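Stage II sporulation E family protein (Thermanaerovibrio acidaminovorans, PDB 3RNR) is of unknown function but belongs to the PP2C protein phosphatase family and probably removes phosphate from phosphoserine or phosphothreonine in its targets. Local coordinates at residues A11-D17 and T205-V209; S90-V96 and S108-N112; L161-D165 and P199-N203. All coordinates share one frame; numbering follows the deposited sequence. Where two conformers were deposited one is given.

In the fold
Interactions 1 and 2 join the two sheets of a PP2C-type sandwich; interaction 3 packs a loop on one of them. Interaction 1 packs strand 10-18 of one sheet on strand 205-210 of the other. Interaction 3 lies about 10 Å from it, centre to centre. It starts from strand 159-164, the neighbour of 205-210, and S164 OG sits 2.6 Å from D17 OD1. Interaction 2 involves the turn between the sheets. Its centre is about 12 Å from that of interaction 3; a salt bridge, R95 NH1 to D165 OD1 at 2.8 Å, joins them. A glycerol, probably from the crystallisation liquor, comes within about 3 Å of the D17 side chain and may mark a pocket.

Interaction 1: residues A11-D17 and T205-V209; sequences AYCVVVD and TLALV
V15, C13 and A11 pack on T205, A207 and V209 in a buried face-to-face contact between two sheets. The strands run nearly antiparallel, at 167°, but belong to different sheets. C13 CB meets A207 CB at 3.8 Å, where the two strands come nearest in register. The thiol of C13 turns toward V209, with SG 3.8 Å from V209 CG2. V209 is the broadest partner. Its CG1 lies anti to the backbone N (chi1 180°) and reaches A11 CB at 3.8 Å, while CG2 bears on the carbonyl group of Y12. At the other end V15 CG1 fits between T205 and A207, 4.0 Å from A207 CB. This is the interior of the alpha-beta-beta-alpha sandwich of the PP2C fold, with two central sheets and helices outside. Y12 and V16 point to the other side of their strand and pack against helix 25-41. V162 of the neighbouring strand 159-164 also packs on C13 and V15. The apolar row ends in a polar site. One water donates to D17 OD1 at 2.9 Å and to T205 OG1 at 3.0 Å. R169 pairs with D17 OD1 in a salt bridge and also bonds T205 OG1. S164 binds the same carboxylate oxygen of D17, and a bound glycerol, probably from the crystallisation liquor, hydrogen-bonds to D17 OD2.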
loop_
_atom_site.group_PDB
_atom_site.type_symbol
_atom_site.label_atom_id
_atom_site.label_comp_id
_atom_site.label_asym_id
_atom_site.label_seq_id
_atom_site.Cartn_x
_atom_site.Cartn_y
_atom_site.Cartn_z
ATOM N N ALA B 11 -0.794 -9.978 -5.005
ATOM C CA ALA B 11 -0.019 -8.751 -4.886
ATOM C C ALA B 11 -0.791 -7.719 -5.701
ATOM O O ALA B 11 -1.204 -8.008 -6.826
ATOM C CB ALA B 11 1.358 -8.934 -5.455
ATOM N N TYR B 12 -0.992 -6.532 -5.145
ATOM C CA TYR B 12 -1.868 -5.546 -5.780
ATOM C C TYR B 12 -1.207 -4.189 -5.858
ATOM O O TYR B 12 -0.237 -3.917 -5.145
ATOM C CB TYR B 12 -3.185 -5.425 -5.004
ATOM C CG TYR B 12 -3.001 -4.941 -3.579
ATOM C CD1 TYR B 12 -2.845 -3.584 -3.293
ATOM C CD2 TYR B 12 -2.958 -5.837 -2.526
ATOM C CE1 TYR B 12 -2.674 -3.144 -1.983
ATOM C CE2 TYR B 12 -2.789 -5.408 -1.224
ATOM C CZ TYR B 12 -2.638 -4.068 -0.962
ATOM O OH TYR B 12 -2.463 -3.657 0.339
ATOM N N CYS B 13 -1.759 -3.332 -6.710
ATOM C CA CYS B 13 -1.285 -1.960 -6.839
ATOM C C CYS B 13 -2.479 -1.054 -7.084
ATOM O O CYS B 13 -3.472 -1.465 -7.685
ATOM C CB CYS B 13 -0.291 -1.831 -7.993
ATOM S SG CYS B 13 -0.884 -2.422 -9.629
ATOM N N VAL B 14 -2.396 0.175 -6.593
ATOM C CA VAL B 14 -3.486 1.111 -6.782
ATOM C C VAL B 14 -2.943 2.535 -6.851
ATOM O O VAL B 14 -1.957 2.861 -6.185
ATOM C CB VAL B 14 -4.563 0.954 -5.665
ATOM C CG1 VAL B 14 -3.933 0.930 -4.300
ATOM C CG2 VAL B 14 -5.613 2.075 -5.756
ATOM N N VAL B 15 -3.566 3.359 -7.686
ATOM C CA VAL B 15 -3.342 4.792 -7.667
ATOM C C VAL B 15 -4.689 5.468 -7.539
ATOM O O VAL B 15 -5.679 5.015 -8.126
ATOM C CB VAL B 15 -2.620 5.302 -8.951
ATOM C CG1 VAL B 15 -1.169 4.788 -8.995
ATOM C CG2 VAL B 15 -3.395 4.885 -10.232
ATOM N N VAL B 16 -4.723 6.556 -6.779
ATOM C CA VAL B 16 -5.947 7.321 -6.568
ATOM C C VAL B 16 -5.622 8.808 -6.624
ATOM O O VAL B 16 -4.638 9.239 -6.034
ATOM C CB VAL B 16 -6.545 7.043 -5.168
ATOM C CG1 VAL B 16 -7.818 7.846 -4.984
ATOM C CG2 VAL B 16 -6.854 5.548 -4.984
ATOM N N ASP B 17 -6.430 9.594 -7.325
ATOM C CA ASP B 17 -6.264 11.051 -7.245
ATOM C C ASP B 17 -7.558 11.825 -7.094
ATOM O O ASP B 17 -8.538 11.554 -7.786
ATOM C CB ASP B 17 -5.451 11.581 -8.422
ATOM C CG ASP B 17 -4.001 11.836 -8.043
ATOM O OD1 ASP B 17 -3.105 11.175 -8.608
ATOM O OD2 ASP B 17 -3.782 12.687 -7.165
ATOM N N THR B 205 1.918 9.657 -11.132
ATOM C CA THR B 205 1.984 8.775 -9.974
ATOM C C THR B 205 1.855 7.350 -10.486
ATOM O O THR B 205 0.984 7.068 -11.312
ATOM C CB THR B 205 0.866 9.107 -8.947
ATOM O OG1 THR B 205 1.097 10.414 -8.402
ATOM C CG2 THR B 205 0.865 8.116 -7.804
ATOM N N LEU B 206 2.729 6.459 -10.010
ATOM C CA LEU B 206 2.861 5.119 -10.575
ATOM C C LEU B 206 2.848 4.070 -9.490
ATOM O O LEU B 206 3.397 4.285 -8.404
ATOM C CB LEU B 206 4.191 4.984 -11.337
ATOM C CG LEU B 206 4.494 5.902 -12.517
ATOM C CD1 LEU B 206 5.870 5.571 -13.086
ATOM C CD2 LEU B 206 3.411 5.780 -13.598
ATOM N N ALA B 207 2.227 2.935 -9.788
ATOM C CA ALA B 207 2.321 1.766 -8.930
ATOM C C ALA B 207 2.331 0.548 -9.828
ATOM O O ALA B 207 1.677 0.525 -10.880
ATOM C CB ALA B 207 1.162 1.697 -7.947
ATOM N N LEU B 208 3.072 -0.475 -9.425
ATOM C CA LEU B 208 3.200 -1.630 -10.294
ATOM C C LEU B 208 3.375 -2.934 -9.549
ATOM O O LEU B 208 3.857 -2.962 -8.416
ATOM C CB LEU B 208 4.343 -1.426 -11.286
ATOM C CG LEU B 208 5.714 -1.241 -10.674
ATOM C CD1 LEU B 208 6.481 -2.553 -10.737
ATOM C CD2 LEU B 208 6.457 -0.145 -11.435
ATOM N N VAL B 209 3.009 -4.025 -10.195
ATOM C CA VAL B 209 3.253 -5.362 -9.690
ATOM C C VAL B 209 3.973 -6.188 -10.740
ATOM O O VAL B 209 3.633 -6.117 -11.874
ATOM C CB VAL B 209 1.990 -6.081 -9.301
ATOM C CG1 VAL B 209 2.308 -7.475 -8.789
ATOM C CG2 VAL B 209 1.205 -5.303 -8.314
HETATM O O HOH W 1 -1.038 11.226 -6.528
#

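Interaction 2: residues S90-V96 and S108-N112; sequences SVGDCRV and SLDHN
G92 and H111 grip each other through two hydrogen bonds. G92 N donates to H111 ND1 at 2.9 Å, with the donor only 1° out of the ring plane. The imidazole is therefore held edge-on to the turn, and ND1 is the acceptor. H111 N returns a bond to G92 O, also 2.9 Å and nearly straight at 169°. The donor stands above the carbonyl plane. G92 has backbone angles that suit glycine. A third bond runs from V96 N to S108 OG. With chi1 at 55°, OG sits between its own backbone N and carbonyl carbon, turned toward the strand at V96.

Waters fill in between these bonds. One lies within hydrogen-bonding reach of S90 OG, G92 O and L109 O. Another lies between C94 O and S108 OG. A third donates to D93 O and to D110 OD1, the latter at 2.7 Å, and accepts from R95 NH1. The carboxylate of D110 and the guanidinium of R95 are nearly perpendicular, and their charged atoms do not touch. D110 OD1 instead has a salt bridge to R106, and R95 NH1 has one to D165.

S90 OG lies 3.5 Å from S108 CB, and S108 OG is 3.8 Å from V96 CB. H111 CE1 approaches S90 O at 3.3 Å along the ring edge, while L109 O stands over one ring face.

Residues 92-94 make the crossing from strand 85-91 of one sheet to strand 95-100 of the other. The 108-112 segment follows strand 103-106 and leads to helix 113-119, where N112 is the N-cap. S146 of strand 146-153 touches S90, S108 and H111.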
loop_
_atom_site.group_PDB
_atom_site.type_symbol
_atom_site.label_atom_id
_atom_site.label_comp_id
_atom_site.label_asym_id
_atom_site.label_seq_id
_atom_site.Cartn_x
_atom_site.Cartn_y
_atom_site.Cartn_z
ATOM N N SER B 90 -10.633 0.316 -13.371
ATOM C CA SER B 90 -10.319 1.741 -13.302
ATOM C C SER B 90 -11.553 2.589 -13.520
ATOM O O SER B 90 -12.518 2.157 -14.154
ATOM C CB SER B 90 -9.203 2.112 -14.287
ATOM O OG SER B 90 -9.645 2.073 -15.624
ATOM N N VAL B 91 -11.533 3.789 -12.957
ATOM C CA VAL B 91 -12.639 4.715 -13.119
ATOM C C VAL B 91 -12.065 6.102 -13.329
ATOM O O VAL B 91 -11.267 6.589 -12.507
ATOM C CB VAL B 91 -13.564 4.721 -11.878
ATOM C CG1 VAL B 91 -14.655 5.776 -12.025
ATOM C CG2 VAL B 91 -14.200 3.333 -11.654
ATOM N N GLY B 92 -12.514 6.780 -14.371
ATOM C CA GLY B 92 -11.931 8.067 -14.706
ATOM C C GLY B 92 -10.768 7.996 -15.677
ATOM O O GLY B 92 -10.823 7.283 -16.683
ATOM N N ASP B 93 -9.803 8.884 -15.485
ATOM C CA ASP B 93 -8.673 9.013 -16.405
ATOM C C ASP B 93 -7.379 8.323 -15.960
ATOM O O ASP B 93 -6.342 8.530 -16.584
ATOM C CB ASP B 93 -8.416 10.479 -16.751
ATOM C CG ASP B 93 -8.022 11.282 -15.544
ATOM O OD1 ASP B 93 -8.251 10.779 -14.432
ATOM O OD2 ASP B 93 -7.478 12.394 -15.696
ATOM N N CYS B 94 -7.395 7.606 -14.841
ATOM C CA CYS B 94 -6.236 6.777 -14.496
ATOM C C CYS B 94 -6.147 5.619 -15.482
ATOM O O CYS B 94 -7.152 5.233 -16.069
ATOM C CB CYS B 94 -6.336 6.250 -13.076
ATOM S SG CYS B 94 -6.200 7.525 -11.828
ATOM N N ARG B 95 -4.952 5.067 -15.682
ATOM C CA ARG B 95 -4.776 4.087 -16.754
ATOM C C ARG B 95 -4.120 2.802 -16.274
ATOM O O ARG B 95 -3.330 2.809 -15.332
ATOM C CB ARG B 95 -3.974 4.695 -17.915
ATOM C CG ARG B 95 -4.640 5.935 -18.520
ATOM C CD ARG B 95 -3.916 6.470 -19.749
ATOM N NE ARG B 95 -2.528 6.891 -19.523
ATOM C CZ ARG B 95 -2.162 8.009 -18.903
ATOM N NH1 ARG B 95 -3.070 8.820 -18.371
ATOM N NH2 ARG B 95 -0.878 8.305 -18.790
ATOM N N VAL B 96 -4.460 1.699 -16.937
ATOM C CA VAL B 96 -3.868 0.397 -16.646
ATOM C C VAL B 96 -3.099 -0.131 -17.858
ATOM O O VAL B 96 -3.648 -0.192 -18.958
ATOM C CB VAL B 96 -4.943 -0.637 -16.275
ATOM C CG1 VAL B 96 -4.275 -1.958 -15.821
ATOM C CG2 VAL B 96 -5.872 -0.077 -15.179
ATOM N N SER B 108 -6.943 -0.388 -20.322
ATOM C CA SER B 108 -8.202 0.181 -19.872
ATOM C C SER B 108 -8.696 1.304 -20.769
ATOM O O SER B 108 -7.963 1.794 -21.629
ATOM C CB SER B 108 -7.980 0.767 -18.473
ATOM O OG SER B 108 -6.892 1.692 -18.515
ATOM N N LEU B 109 -9.922 1.746 -20.508
ATOM C CA LEU B 109 -10.536 2.831 -21.257
ATOM C C LEU B 109 -10.686 4.009 -20.314
ATOM O O LEU B 109 -10.956 3.819 -19.130
ATOM C CB LEU B 109 -11.922 2.420 -21.753
ATOM C CG LEU B 109 -12.488 3.284 -22.882
ATOM C CD1 LEU B 109 -11.758 2.982 -24.178
ATOM C CD2 LEU B 109 -13.978 3.051 -23.045
ATOM N N ASP B 110 -10.497 5.214 -20.840
ATOM C CA ASP B 110 -10.760 6.447 -20.097
ATOM C C ASP B 110 -12.261 6.681 -20.006
ATOM O O ASP B 110 -12.979 6.388 -20.955
ATOM C CB ASP B 110 -10.195 7.650 -20.857
ATOM C CG ASP B 110 -8.699 7.757 -20.754
ATOM O OD1 ASP B 110 -8.133 7.292 -19.743
ATOM O OD2 ASP B 110 -8.095 8.322 -21.683
ATOM N N HIS B 111 -12.741 7.246 -18.900
ATOM C CA HIS B 111 -14.107 7.739 -18.920
ATOM C C HIS B 111 -14.104 9.250 -19.056
ATOM O O HIS B 111 -13.957 9.974 -18.077
ATOM C CB HIS B 111 -14.819 7.330 -17.636
ATOM C CG HIS B 111 -14.777 5.850 -17.398
ATOM N ND1 HIS B 111 -14.064 5.285 -16.369
ATOM C CD2 HIS B 111 -15.309 4.825 -18.105
ATOM C CE1 HIS B 111 -14.180 3.966 -16.430
ATOM N NE2 HIS B 111 -14.925 3.662 -17.475
ATOM N N ASN B 112 -14.412 9.714 -20.258
ATOM C CA ASN B 112 -14.462 11.136 -20.532
ATOM C C ASN B 112 -15.394 11.386 -21.696
ATOM O O ASN B 112 -15.848 10.436 -22.335
ATOM C CB ASN B 112 -13.075 11.779 -20.702
ATOM C CG ASN B 112 -12.281 11.202 -21.852
ATOM O OD1 ASN B 112 -12.832 10.720 -22.844
ATOM N ND2 ASN B 112 -10.960 11.272 -21.731
HETATM O O HOH W 2 -10.673 4.402 -16.521
HETATM O O HOH W 3 -6.095 8.977 -19.151
HETATM O O HOH W 4 -8.098 4.227 -18.430
#

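Interaction 3: residues L161-D165 and P199-N203; sequences LVVSD and PYQDN
Y200 packs against the side chains of strand 159-164, and its own side chain can be followed outward from D165 to L161. CB meets two residues: D165 OD2 at 3.4 Å and V163 CG1 at 3.6 Å. CG stays near the same V163 methyl, and CD2 comes near V163 CG2. Farther out, CE2 touches L161 CD2 at 3.8 Å. The tyrosine side chain crosses both aliphatic chains at about a right angle. With chi1 at 48°, CG stands between the backbone N and carbonyl carbon, which directs the ring toward V163 and L161. OH ends beside L206 and hydrogen-bonds to E194.

At the base of the tyrosine the contact becomes polar. Q201 N donates to D165 OD2 at 2.9 Å, with an angle of 154°. The oxygen uses its anti lone pair, on the side away from OD1. OD1 is engaged by R95 in a salt bridge. Q201 CG lies 3.3 Å from D165 OD2; the chain then bends at chi2. It packs across the aspartate, with amide and carboxylate planes 58° apart. Beyond it one water donates to D165 O and to N203 OD1, the latter at 2.6 Å.

The contact joins the C-terminal end of a central PP2C strand to the loop between helix 186-193 and strand 205-210. Strand 95-100 flanks strand 159-164, and R95 touches V163 and Y200 and bonds P199 O. On the other flank L206 of strand 205-210 packs against V163 and Y200.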
loop_
_atom_site.group_PDB
_atom_site.type_symbol
_atom_site.label_atom_id
_atom_site.label_comp_id
_atom_site.label_asym_id
_atom_site.label_seq_id
_atom_site.Cartn_x
_atom_site.Cartn_y
_atom_site.Cartn_z
ATOM N N LEU B 161 1.052 -2.115 -14.605
ATOM C CA LEU B 161 1.361 -0.768 -14.146
ATOM C C LEU B 161 0.088 0.069 -14.165
ATOM O O LEU B 161 -0.639 0.067 -15.161
ATOM C CB LEU B 161 2.427 -0.137 -15.047
ATOM C CG LEU B 161 2.734 1.349 -14.819
ATOM C CD1 LEU B 161 3.702 1.482 -13.688
ATOM C CD2 LEU B 161 3.305 1.978 -16.074
ATOM N N VAL B 162 -0.195 0.745 -13.055
ATOM C CA VAL B 162 -1.287 1.703 -13.004
ATOM C C VAL B 162 -0.730 3.133 -12.862
ATOM O O VAL B 162 0.277 3.358 -12.181
ATOM C CB VAL B 162 -2.326 1.366 -11.908
ATOM C CG1 VAL B 162 -3.037 0.026 -12.224
ATOM C CG2 VAL B 162 -1.673 1.300 -10.527
ATOM N N VAL B 163 -1.401 4.086 -13.499
ATOM C CA VAL B 163 -0.873 5.438 -13.682
ATOM C C VAL B 163 -1.943 6.484 -13.420
ATOM O O VAL B 163 -3.046 6.357 -13.949
ATOM C CB VAL B 163 -0.481 5.658 -15.151
ATOM C CG1 VAL B 163 0.247 6.984 -15.310
ATOM C CG2 VAL B 163 0.359 4.523 -15.653
ATOM N N SER B 164 -1.631 7.488 -12.596
ATOM C CA SER B 164 -2.460 8.694 -12.480
ATOM C C SER B 164 -1.610 9.904 -12.815
ATOM O O SER B 164 -0.628 10.200 -12.132
ATOM C CB SER B 164 -2.979 8.825 -11.050
ATOM O OG SER B 164 -3.639 10.061 -10.857
ATOM N N ASP B 165 -1.862 10.467 -13.981
ATOM C CA ASP B 165 -1.298 11.732 -14.449
ATOM C C ASP B 165 -2.121 13.005 -14.668
ATOM O O ASP B 165 -1.661 13.857 -15.425
ATOM C CB ASP B 165 -0.187 11.525 -15.484
ATOM C CG ASP B 165 -0.701 10.993 -16.762
ATOM O OD1 ASP B 165 -1.939 10.868 -16.874
ATOM O OD2 ASP B 165 0.131 10.728 -17.651
ATOM N N PRO B 199 4.277 5.988 -21.528
ATOM C CA PRO B 199 2.949 6.510 -21.867
ATOM C C PRO B 199 2.335 7.314 -20.719
ATOM O O PRO B 199 1.208 7.039 -20.324
ATOM C CB PRO B 199 2.137 5.235 -22.115
ATOM C CG PRO B 199 2.745 4.237 -21.186
ATOM C CD PRO B 199 4.235 4.574 -21.120
ATOM N N TYR B 200 3.042 8.331 -20.233
ATOM C CA TYR B 200 2.551 9.130 -19.107
ATOM C C TYR B 200 3.470 10.307 -18.832
ATOM O O TYR B 200 4.602 10.346 -19.309
ATOM C CB TYR B 200 2.416 8.277 -17.840
ATOM C CG TYR B 200 3.621 7.415 -17.507
ATOM C CD1 TYR B 200 4.770 7.967 -16.937
ATOM C CD2 TYR B 200 3.600 6.042 -17.737
ATOM C CE1 TYR B 200 5.874 7.170 -16.630
ATOM C CE2 TYR B 200 4.687 5.241 -17.430
ATOM C CZ TYR B 200 5.818 5.806 -16.882
ATOM O OH TYR B 200 6.890 5.004 -16.582
ATOM N N GLN B 201 2.962 11.283 -18.086
ATOM C CA GLN B 201 3.681 12.536 -17.886
ATOM C C GLN B 201 4.833 12.306 -16.923
ATOM O O GLN B 201 4.804 11.364 -16.139
ATOM C CB GLN B 201 2.744 13.616 -17.331
ATOM C CG GLN B 201 1.426 13.771 -18.087
ATOM C CD GLN B 201 1.623 14.090 -19.556
ATOM O OE1 GLN B 201 2.212 15.110 -19.907
ATOM N NE2 GLN B 201 1.129 13.212 -20.426
ATOM N N ASP B 202 5.839 13.175 -16.983
ATOM C CA ASP B 202 6.983 13.132 -16.070
ATOM C C ASP B 202 6.583 13.180 -14.595
ATOM O O ASP B 202 7.287 12.657 -13.734
ATOM C CB ASP B 202 7.933 14.303 -16.363
ATOM C CG ASP B 202 8.790 14.069 -17.587
ATOM O OD1 ASP B 202 8.837 12.915 -18.064
ATOM O OD2 ASP B 202 9.430 15.035 -18.060
ATOM N N ASN B 203 5.459 13.822 -14.299
ATOM C CA ASN B 203 4.999 13.934 -12.912
ATOM C C ASN B 203 4.004 12.843 -12.478
ATOM O O ASN B 203 3.371 12.948 -11.417
ATOM C CB ASN B 203 4.502 15.348 -12.581
ATOM C CG ASN B 203 3.282 15.740 -13.384
ATOM O OD1 ASN B 203 2.820 14.990 -14.247
ATOM N ND2 ASN B 203 2.738 16.922 -13.093
HETATM O O HOH W 5 0.559 15.688 -15.381
#